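Local structure of N-terminal acetyltransferase-like protein (5NNP) at residues 410-415 / 429-434; 443-448 / 463-468; 485-490 / 511-516. The protein probably serves as the TPR-containing auxiliary subunit of a NatA-type N-terminal acetyltransferase. All coordinates share one frame; numbering follows the deposited sequence.

Contact 1. Residues 410-415 / 429-434; sequences FHMTKA and ETMDYA
His411 and Tyr433 form a T-shaped pair, the tyrosine turning the CE2 corner of its ring toward one face of the imidazole. The ring centroids lie 4.9 Å apart with their planes at 71°, and CE2 of Tyr433 sits off-centre over the imidazole, 3.5 Å from CE1 of His411. Nearer the backbones, CB of His411 meets CB of Ala434 at 3.8 Å. Farther along the interface, CG2 of Thr430 packs against CB of Ala415 at 3.6 Å and also lies beside the carbonyl O of His411; it is held there anti to the backbone N, while OG1 stands beside that N and bonds to the carbonyl O of Lys426. Helices 408-421 and 424-436 pack as an antiparallel hairpin, as in TPR-like alpha solenoids. Over these short segments the axes approach to 8.1 Å at 168°, and no hydrogen bond joins them. The small side chains of Ala415 and Ala434 suit this spacing. On another flank, the Met431 chain bends at chi2 and chi3 (67° for chi2), which brings SD to 3.7 Å from CG of Met412 and lets CE rest 3.7 Å from CB of Ala415. Both methionines also pack against helix 442-454, Met412 on Tyr443 and Met431 on Ile444 and Tyr451. The imidazole is positioned from outside the pair: NE2 of His411 bonds to the carbonyl O of Pro405, while Ile401 of helix 390-403 packs against the side chain. Lys414, whose CB lies near the Thr430 methyl, sends NZ to a salt bridge with Glu398.

Contact 2. Residues 443-448 / 463-468; sequences YINSKA and ATMGLF. With PO4 (phosphate ion), chain U.
Asn445 of helix 442-454 reaches across to Thr464 of helix 458-465, so that this helical hairpin of the alpha solenoid carries a buried polar side chain in its interface. Its CG is anti to the backbone N (chi1 180°), directing the amide at the other backbone. ND2 of Asn445 donates to the carbonyl O of Thr464 at 3.0 Å, with an N-H...O angle of 160°. The acceptor lies in the amide plane of Asn445, whereas the donor stands well above the carbonyl plane of Thr464. The same oxygen also receives the backbone N of Leu467 from the opposite face, so two N-H groups grip it as the chain turns. CG2 of Thr464 lies 3.4 Å from ND2 of Asn445 and brushes CB of Ala448; its OG1 bonds to OE1 of Gln452. At Met465, the CA lies 3.8 Å from OD1 of Asn445, while the bent side chain passes toward Ser446 and on to Trp488 and Phe489 of helix 487-499. Leu467 adds its CB, 3.8 Å from ND2 of Asn445. Phe468 then runs antiparallel alongside the asparagine, its ring plane 54° from that of the amide: CD1 of Phe468 is 3.6 Å from CG of Asn445, and CE1 lies near CB. The phenylalanine also packs on Arg442 and on an apolar side chain of another protein chain. Away from this interface, a phosphate ion, probably from the crystallisation liquor, is bound by Arg416, Lys450 and, weakly, by Lys447, whose NZ is 3.0 Å from phosphate O3.

Contact 3. Residues 485-490 / 511-516; sequences QCIWFL and HTVFSI
CG of Leu490 (chi1 -70°) and CG1 of Ile516 both stand anti to the carbonyl carbon, and each chain then runs straight on to CD1, so the side chains meet tip to tip, with Leu490 CD1 3.6 Å from Ile516 CD1. This is an apolar helix-helix interface of the alpha solenoid, between the start of helix 487-499 and the middle of helix 503-523. CD1 of Leu490 also meets CG2 of Thr512 at 3.4 Å, the two side chains crossing at about a right angle, and CB of Leu490 packs on Val513 CG2 at 3.9 Å. Ile487 fits in beside them: its CG2 lies 4.1 Å from Val513 CG1, and its CG1 approaches Ile516 CD1 to 4.0 Å as the two isoleucine side chains lie alongside one another, pointing opposite ways. Before the helix, Cys486 takes the N-cap position and Gln485, with positive phi (60°), is the C-prime residue of the Schellman motif closing helix 476-483. Beyond the contact, OE1 of Gln485 bonds to NE1 of Trp520 and to another protein chain. The backbone of Gln485 rests against the tip of Ile516, CA of Gln485 lying 3.8 Å from CD1 of Ile516.

In the fold
The three contacts follow in series along the chain, all in the part of it related to NatA auxiliary subunits. Contacts 1 and 2 have centres about 13 Å apart and touch through consecutive helices: Met431 and Ala434 of helix 424-436 pack on Ile444, Lys447 and Ala448 of helix 442-454. Contact 3 lies about 17 Å from contact 2, centre to centre, and joins it where Trp488 and Phe489 meet Ser446 and Met465. Contacts 1 and 3, with centres about 27 Å apart, do not touch, so contact 2 bridges them. The helix pairs form one continuous run of packed helices, consistent with the superhelical alpha solenoid of this family, and contacts 2 and 3 also reach another protein chain, consistent with an auxiliary scaffold role.

Contact 1. Residues 410-415 / 429-434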
loop_
_atom_site.group_PDB
_atom_site.type_symbol
_atom_site.label_atom_id
_atom_site.label_comp_id
_atom_site.label_asym_id
_atom_site.label_seq_id
_atom_site.Cartn_x
_atom_site.Cartn_y
_atom_site.Cartn_z
ATOM N N PHE A 410 19.553 5.990 23.140
ATOM C CA PHE A 410 19.375 6.341 24.539
ATOM C C PHE A 410 18.659 7.691 24.645
ATOM O O PHE A 410 17.623 7.787 25.290
ATOM C CB PHE A 410 20.723 6.352 25.263
ATOM C CG PHE A 410 21.333 4.986 25.428
ATOM C CD1 PHE A 410 20.704 3.855 24.906
ATOM C CD2 PHE A 410 22.532 4.826 26.104
ATOM C CE1 PHE A 410 21.259 2.590 25.047
ATOM C CE2 PHE A 410 23.094 3.569 26.256
ATOM C CZ PHE A 410 22.452 2.445 25.724
ATOM N N HIS A 411 19.172 8.722 23.979
ATOM C CA HIS A 411 18.545 10.041 24.070
ATOM C C HIS A 411 17.143 10.054 23.449
ATOM O O HIS A 411 16.269 10.798 23.899
ATOM C CB HIS A 411 19.427 11.107 23.411
ATOM C CG HIS A 411 20.717 11.345 24.129
ATOM N ND1 HIS A 411 20.828 12.219 25.190
ATOM C CD2 HIS A 411 21.948 10.809 23.953
ATOM C CE1 HIS A 411 22.074 12.217 25.632
ATOM N NE2 HIS A 411 22.773 11.372 24.897
ATOM N N MET A 412 16.935 9.226 22.430
ATOM C CA MET A 412 15.650 9.139 21.750
ATOM C C MET A 412 14.572 8.678 22.715
ATOM O O MET A 412 13.491 9.257 22.784
ATOM C CB MET A 412 15.733 8.183 20.567
ATOM C CG MET A 412 14.427 8.005 19.873
ATOM S SD MET A 412 14.511 6.987 18.376
ATOM C CE MET A 412 15.369 5.528 18.959
ATOM N N THR A 413 14.886 7.629 23.469
ATOM C CA THR A 413 13.976 7.100 24.474
ATOM C C THR A 413 13.715 8.132 25.571
ATOM O O THR A 413 12.588 8.265 26.063
ATOM C CB THR A 413 14.529 5.806 25.097
ATOM O OG1 THR A 413 14.345 4.726 24.178
ATOM C CG2 THR A 413 13.797 5.469 26.387
ATOM N N LYS A 414 14.761 8.860 25.950
ATOM C CA LYS A 414 14.641 9.883 26.973
ATOM C C LYS A 414 13.596 10.925 26.604
ATOM O O LYS A 414 12.706 11.246 27.402
ATOM C CB LYS A 414 15.981 10.562 27.197
ATOM C CG LYS A 414 15.967 11.513 28.364
ATOM C CD LYS A 414 17.348 11.956 28.695
ATOM C CE LYS A 414 17.380 13.440 28.876
ATOM N NZ LYS A 414 18.620 13.807 29.593
ATOM N N ALA A 415 13.727 11.460 25.393
ATOM C CA ALA A 415 12.742 12.381 24.834
ATOM C C ALA A 415 11.319 11.822 24.898
ATOM O O ALA A 415 10.367 12.563 25.140
ATOM C CB ALA A 415 13.108 12.729 23.371
ATOM N N GLU A 429 13.330 19.353 22.289
ATOM C CA GLU A 429 14.720 19.738 22.504
ATOM C C GLU A 429 15.620 18.497 22.598
ATOM O O GLU A 429 16.697 18.463 22.006
ATOM C CB GLU A 429 14.847 20.599 23.756
ATOM C CG GLU A 429 16.249 21.161 23.968
ATOM C CD GLU A 429 16.379 22.008 25.236
ATOM O OE1 GLU A 429 15.424 22.034 26.044
ATOM O OE2 GLU A 429 17.438 22.648 25.416
ATOM N N THR A 430 15.163 17.469 23.314
ATOM C CA THR A 430 15.960 16.262 23.523
ATOM C C THR A 430 16.053 15.382 22.274
ATOM O O THR A 430 17.105 14.810 21.977
ATOM C CB THR A 430 15.404 15.437 24.694
ATOM O OG1 THR A 430 15.613 16.163 25.910
ATOM C CG2 THR A 430 16.108 14.099 24.806
ATOM N N MET A 431 14.962 15.277 21.527
ATOM C CA MET A 431 14.984 14.477 20.314
ATOM C C MET A 431 15.891 15.123 19.299
ATOM O O MET A 431 16.584 14.440 18.558
ATOM C CB MET A 431 13.593 14.313 19.723
ATOM C CG MET A 431 13.518 13.225 18.661
ATOM S SD MET A 431 13.769 11.560 19.316
ATOM C CE MET A 431 12.200 11.248 20.118
ATOM N N ASP A 432 15.885 16.449 19.259
ATOM C CA ASP A 432 16.739 17.155 18.322
ATOM C C ASP A 432 18.190 16.952 18.713
ATOM O O ASP A 432 19.045 16.805 17.847
ATOM C CB ASP A 432 16.412 18.644 18.270
ATOM C CG ASP A 432 17.151 19.360 17.153
ATOM O OD1 ASP A 432 16.739 19.221 15.980
ATOM O OD2 ASP A 432 18.149 20.060 17.442
ATOM N N TYR A 433 18.477 16.934 20.013
ATOM C CA TYR A 433 19.841 16.654 20.438
ATOM C C TYR A 433 20.235 15.263 19.944
ATOM O O TYR A 433 21.323 15.081 19.402
ATOM C CB TYR A 433 19.998 16.762 21.964
ATOM C CG TYR A 433 21.376 16.390 22.458
ATOM C CD1 TYR A 433 22.444 17.260 22.315
ATOM C CD2 TYR A 433 21.617 15.158 23.037
ATOM C CE1 TYR A 433 23.717 16.925 22.748
ATOM C CE2 TYR A 433 22.885 14.810 23.479
ATOM C CZ TYR A 433 23.929 15.699 23.331
ATOM O OH TYR A 433 25.190 15.342 23.769
ATOM N N ALA A 434 19.338 14.295 20.108
ATOM C CA ALA A 434 19.587 12.942 19.630
ATOM C C ALA A 434 19.935 12.934 18.141
ATOM O O ALA A 434 20.838 12.220 17.701
ATOM C CB ALA A 434 18.373 12.057 19.900
#

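Contact 2. Residues 443-448 / 463-468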
loop_
_atom_site.group_PDB
_atom_site.type_symbol
_atom_site.label_atom_id
_atom_site.label_comp_id
_atom_site.label_asym_id
_atom_site.label_seq_id
_atom_site.Cartn_x
_atom_site.Cartn_y
_atom_site.Cartn_z
ATOM N N TYR A 443 16.120 8.504 9.959
ATOM C CA TYR A 443 15.114 8.094 10.927
ATOM C C TYR A 443 15.078 9.023 12.111
ATOM O O TYR A 443 14.012 9.451 12.513
ATOM C CB TYR A 443 15.355 6.672 11.429
ATOM C CG TYR A 443 14.297 6.239 12.425
ATOM C CD1 TYR A 443 14.383 6.617 13.764
ATOM C CD2 TYR A 443 13.199 5.489 12.020
ATOM C CE1 TYR A 443 13.421 6.254 14.670
ATOM C CE2 TYR A 443 12.235 5.119 12.917
ATOM C CZ TYR A 443 12.353 5.498 14.250
ATOM O OH TYR A 443 11.391 5.120 15.160
ATOM N N ILE A 444 16.239 9.321 12.685
ATOM C CA ILE A 444 16.271 10.214 13.827
ATOM C C ILE A 444 15.935 11.642 13.370
ATOM O O ILE A 444 15.328 12.405 14.108
ATOM C CB ILE A 444 17.643 10.159 14.582
ATOM C CG1 ILE A 444 17.517 10.832 15.953
ATOM C CG2 ILE A 444 18.797 10.760 13.766
ATOM C CD1 ILE A 444 16.356 10.266 16.794
ATOM N N ASN A 445 16.282 11.996 12.139
ATOM C CA ASN A 445 15.893 13.306 11.639
ATOM C C ASN A 445 14.371 13.422 11.578
ATOM O O ASN A 445 13.801 14.442 11.977
ATOM C CB ASN A 445 16.506 13.577 10.266
ATOM C CG ASN A 445 16.110 14.941 9.701
ATOM O OD1 ASN A 445 15.044 15.087 9.111
ATOM N ND2 ASN A 445 16.978 15.939 9.872
ATOM N N SER A 446 13.714 12.363 11.103
ATOM C CA SER A 446 12.253 12.338 11.002
ATOM C C SER A 446 11.570 12.420 12.371
ATOM O O SER A 446 10.537 13.065 12.518
ATOM C CB SER A 446 11.789 11.077 10.268
ATOM O OG SER A 446 12.328 11.020 8.957
ATOM N N LYS A 447 12.142 11.754 13.361
ATOM C CA LYS A 447 11.636 11.809 14.725
ATOM C C LYS A 447 11.680 13.224 15.305
ATOM O O LYS A 447 10.734 13.690 15.954
ATOM C CB LYS A 447 12.447 10.871 15.603
ATOM C CG LYS A 447 11.805 9.545 15.808
ATOM C CD LYS A 447 10.646 9.679 16.756
ATOM C CE LYS A 447 9.895 8.367 16.854
ATOM N NZ LYS A 447 9.073 8.107 15.634
ATOM N N ALA A 448 12.790 13.908 15.067
ATOM C CA ALA A 448 12.966 15.241 15.620
ATOM C C ALA A 448 11.935 16.184 15.008
ATOM O O ALA A 448 11.234 16.902 15.721
ATOM C CB ALA A 448 14.401 15.748 15.382
ATOM N N ALA A 463 12.494 22.878 8.611
ATOM C CA ALA A 463 13.901 23.149 8.347
ATOM C C ALA A 463 14.760 21.944 8.729
ATOM O O ALA A 463 15.827 21.718 8.158
ATOM C CB ALA A 463 14.353 24.388 9.080
ATOM N N THR A 464 14.287 21.173 9.700
ATOM C CA THR A 464 14.933 19.920 10.061
ATOM C C THR A 464 14.855 18.939 8.883
ATOM O O THR A 464 15.843 18.299 8.504
ATOM C CB THR A 464 14.271 19.299 11.301
ATOM O OG1 THR A 464 14.265 20.247 12.376
ATOM C CG2 THR A 464 14.984 18.017 11.732
ATOM N N MET A 465 13.665 18.827 8.302
ATOM C CA MET A 465 13.475 17.928 7.180
ATOM C C MET A 465 14.313 18.403 5.993
ATOM O O MET A 465 14.766 17.591 5.186
ATOM C CB MET A 465 11.999 17.834 6.808
ATOM C CG MET A 465 11.115 17.277 7.907
ATOM S SD MET A 465 11.117 15.479 8.113
ATOM C CE MET A 465 10.301 14.956 6.603
ATOM N N GLY A 466 14.521 19.716 5.907
ATOM C CA GLY A 466 15.351 20.306 4.873
ATOM C C GLY A 466 16.763 19.741 4.854
ATOM O O GLY A 466 17.445 19.794 3.827
ATOM N N LEU A 467 17.208 19.181 5.979
ATOM C CA LEU A 467 18.518 18.547 6.015
ATOM C C LEU A 467 18.596 17.293 5.114
ATOM O O LEU A 467 19.689 16.861 4.747
ATOM C CB LEU A 467 18.895 18.190 7.449
ATOM C CG LEU A 467 19.578 19.253 8.340
ATOM C CD1 LEU A 467 19.363 20.675 7.839
ATOM C CD2 LEU A 467 19.112 19.110 9.783
ATOM N N PHE A 468 17.449 16.724 4.740
ATOM C CA PHE A 468 17.440 15.511 3.912
ATOM C C PHE A 468 16.671 15.599 2.590
ATOM O O PHE A 468 16.744 14.671 1.797
ATOM C CB PHE A 468 16.910 14.331 4.722
ATOM C CG PHE A 468 17.926 13.750 5.662
ATOM C CD1 PHE A 468 18.217 14.379 6.860
ATOM C CD2 PHE A 468 18.606 12.580 5.339
ATOM C CE1 PHE A 468 19.166 13.851 7.735
ATOM C CE2 PHE A 468 19.550 12.047 6.190
ATOM C CZ PHE A 468 19.842 12.684 7.393
HETATM P P PO4 U . 7.032 8.090 18.961
HETATM O O1 PO4 U . 7.640 9.091 19.911
HETATM O O2 PO4 U . 5.678 7.685 19.502
HETATM O O3 PO4 U . 6.851 8.702 17.588
HETATM O O4 PO4 U . 7.950 6.895 18.855
#

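Contact 3. Residues 485-490 / 511-516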
loop_
_atom_site.group_PDB
_atom_site.type_symbol
_atom_site.label_atom_id
_atom_site.label_comp_id
_atom_site.label_asym_id
_atom_site.label_seq_id
_atom_site.Cartn_x
_atom_site.Cartn_y
_atom_site.Cartn_z
ATOM N N GLN A 485 5.431 12.365 -2.033
ATOM C CA GLN A 485 4.213 11.774 -1.483
ATOM C C GLN A 485 4.336 11.436 0.009
ATOM O O GLN A 485 3.850 10.391 0.459
ATOM C CB GLN A 485 3.843 10.524 -2.290
ATOM C CG GLN A 485 3.736 10.814 -3.799
ATOM C CD GLN A 485 3.545 9.560 -4.655
ATOM O OE1 GLN A 485 3.575 8.450 -4.150
ATOM N NE2 GLN A 485 3.354 9.747 -5.960
ATOM N N CYS A 486 4.975 12.325 0.773
ATOM C CA CYS A 486 5.225 12.055 2.188
ATOM C C CYS A 486 4.002 12.379 3.059
ATOM O O CYS A 486 3.847 13.512 3.542
ATOM C CB CYS A 486 6.444 12.853 2.686
ATOM S SG CYS A 486 7.026 12.355 4.330
ATOM N N ILE A 487 3.159 11.372 3.283
ATOM C CA ILE A 487 1.884 11.550 3.974
ATOM C C ILE A 487 2.010 11.772 5.499
ATOM O O ILE A 487 1.231 12.519 6.084
ATOM C CB ILE A 487 0.952 10.336 3.711
ATOM C CG1 ILE A 487 0.577 10.280 2.224
ATOM C CG2 ILE A 487 -0.323 10.413 4.561
ATOM C CD1 ILE A 487 -0.221 9.059 1.823
ATOM N N TRP A 488 2.968 11.125 6.149
ATOM C CA TRP A 488 3.104 11.306 7.591
ATOM C C TRP A 488 3.403 12.777 7.875
ATOM O O TRP A 488 2.749 13.400 8.726
ATOM C CB TRP A 488 4.177 10.383 8.200
ATOM C CG TRP A 488 5.611 10.871 8.126
ATOM C CD1 TRP A 488 6.568 10.475 7.231
ATOM C CD2 TRP A 488 6.249 11.832 8.991
ATOM N NE1 TRP A 488 7.749 11.136 7.476
ATOM C CE2 TRP A 488 7.583 11.970 8.546
ATOM C CE3 TRP A 488 5.818 12.597 10.082
ATOM C CZ2 TRP A 488 8.487 12.828 9.167
ATOM C CZ3 TRP A 488 6.726 13.453 10.696
ATOM C CH2 TRP A 488 8.041 13.560 10.237
ATOM N N PHE A 489 4.342 13.353 7.135
ATOM C CA PHE A 489 4.717 14.720 7.436
ATOM C C PHE A 489 3.585 15.675 7.085
ATOM O O PHE A 489 3.277 16.578 7.854
ATOM C CB PHE A 489 5.990 15.149 6.710
ATOM C CG PHE A 489 6.348 16.575 6.975
ATOM C CD1 PHE A 489 6.986 16.930 8.154
ATOM C CD2 PHE A 489 6.011 17.572 6.080
ATOM C CE1 PHE A 489 7.305 18.231 8.417
ATOM C CE2 PHE A 489 6.330 18.896 6.352
ATOM C CZ PHE A 489 6.977 19.217 7.524
ATOM N N LEU A 490 2.977 15.474 5.916
ATOM C CA LEU A 490 1.874 16.327 5.477
ATOM C C LEU A 490 0.739 16.314 6.502
ATOM O O LEU A 490 0.196 17.367 6.842
ATOM C CB LEU A 490 1.361 15.894 4.104
ATOM C CG LEU A 490 2.269 16.137 2.889
ATOM C CD1 LEU A 490 1.649 15.561 1.618
ATOM C CD2 LEU A 490 2.567 17.600 2.698
ATOM N N HIS A 511 -5.982 18.386 1.930
ATOM C CA HIS A 511 -6.276 18.260 0.509
ATOM C C HIS A 511 -5.119 17.617 -0.265
ATOM O O HIS A 511 -5.343 16.855 -1.204
ATOM C CB HIS A 511 -6.629 19.619 -0.091
ATOM C CG HIS A 511 -8.065 19.988 0.090
ATOM N ND1 HIS A 511 -8.976 19.958 -0.942
ATOM C CD2 HIS A 511 -8.753 20.371 1.191
ATOM C CE1 HIS A 511 -10.161 20.319 -0.488
ATOM N NE2 HIS A 511 -10.053 20.573 0.804
ATOM N N THR A 512 -3.887 17.908 0.132
ATOM C CA THR A 512 -2.743 17.321 -0.550
ATOM C C THR A 512 -2.671 15.799 -0.365
ATOM O O THR A 512 -2.377 15.071 -1.312
ATOM C CB THR A 512 -1.438 17.984 -0.083
ATOM O OG1 THR A 512 -1.446 19.339 -0.526
ATOM C CG2 THR A 512 -0.211 17.294 -0.658
ATOM N N VAL A 513 -2.941 15.322 0.847
ATOM C CA VAL A 513 -3.018 13.887 1.103
ATOM C C VAL A 513 -4.156 13.228 0.295
ATOM O O VAL A 513 -4.040 12.103 -0.173
ATOM C CB VAL A 513 -3.221 13.623 2.598
ATOM C CG1 VAL A 513 -3.587 12.179 2.862
ATOM C CG2 VAL A 513 -1.976 14.029 3.365
ATOM N N PHE A 514 -5.257 13.941 0.139
ATOM C CA PHE A 514 -6.367 13.462 -0.663
ATOM C C PHE A 514 -5.920 13.266 -2.132
ATOM O O PHE A 514 -6.234 12.252 -2.758
ATOM C CB PHE A 514 -7.535 14.453 -0.548
ATOM C CG PHE A 514 -8.775 14.029 -1.258
ATOM C CD1 PHE A 514 -8.955 14.326 -2.609
ATOM C CD2 PHE A 514 -9.781 13.347 -0.577
ATOM C CE1 PHE A 514 -10.118 13.949 -3.275
ATOM C CE2 PHE A 514 -10.956 12.955 -1.240
ATOM C CZ PHE A 514 -11.120 13.250 -2.589
ATOM N N SER A 515 -5.163 14.228 -2.655
ATOM C CA SER A 515 -4.655 14.176 -4.022
ATOM C C SER A 515 -3.624 13.081 -4.251
ATOM O O SER A 515 -3.562 12.489 -5.340
ATOM C CB SER A 515 -4.046 15.505 -4.395
ATOM O OG SER A 515 -5.073 16.416 -4.724
ATOM N N ILE A 516 -2.806 12.827 -3.234
ATOM C CA ILE A 516 -1.868 11.723 -3.291
ATOM C C ILE A 516 -2.634 10.425 -3.490
ATOM O O ILE A 516 -2.185 9.552 -4.239
ATOM C CB ILE A 516 -0.995 11.644 -2.024
ATOM C CG1 ILE A 516 -0.001 12.803 -2.013
ATOM C CG2 ILE A 516 -0.240 10.346 -1.963
ATOM C CD1 ILE A 516 0.714 12.967 -0.682
#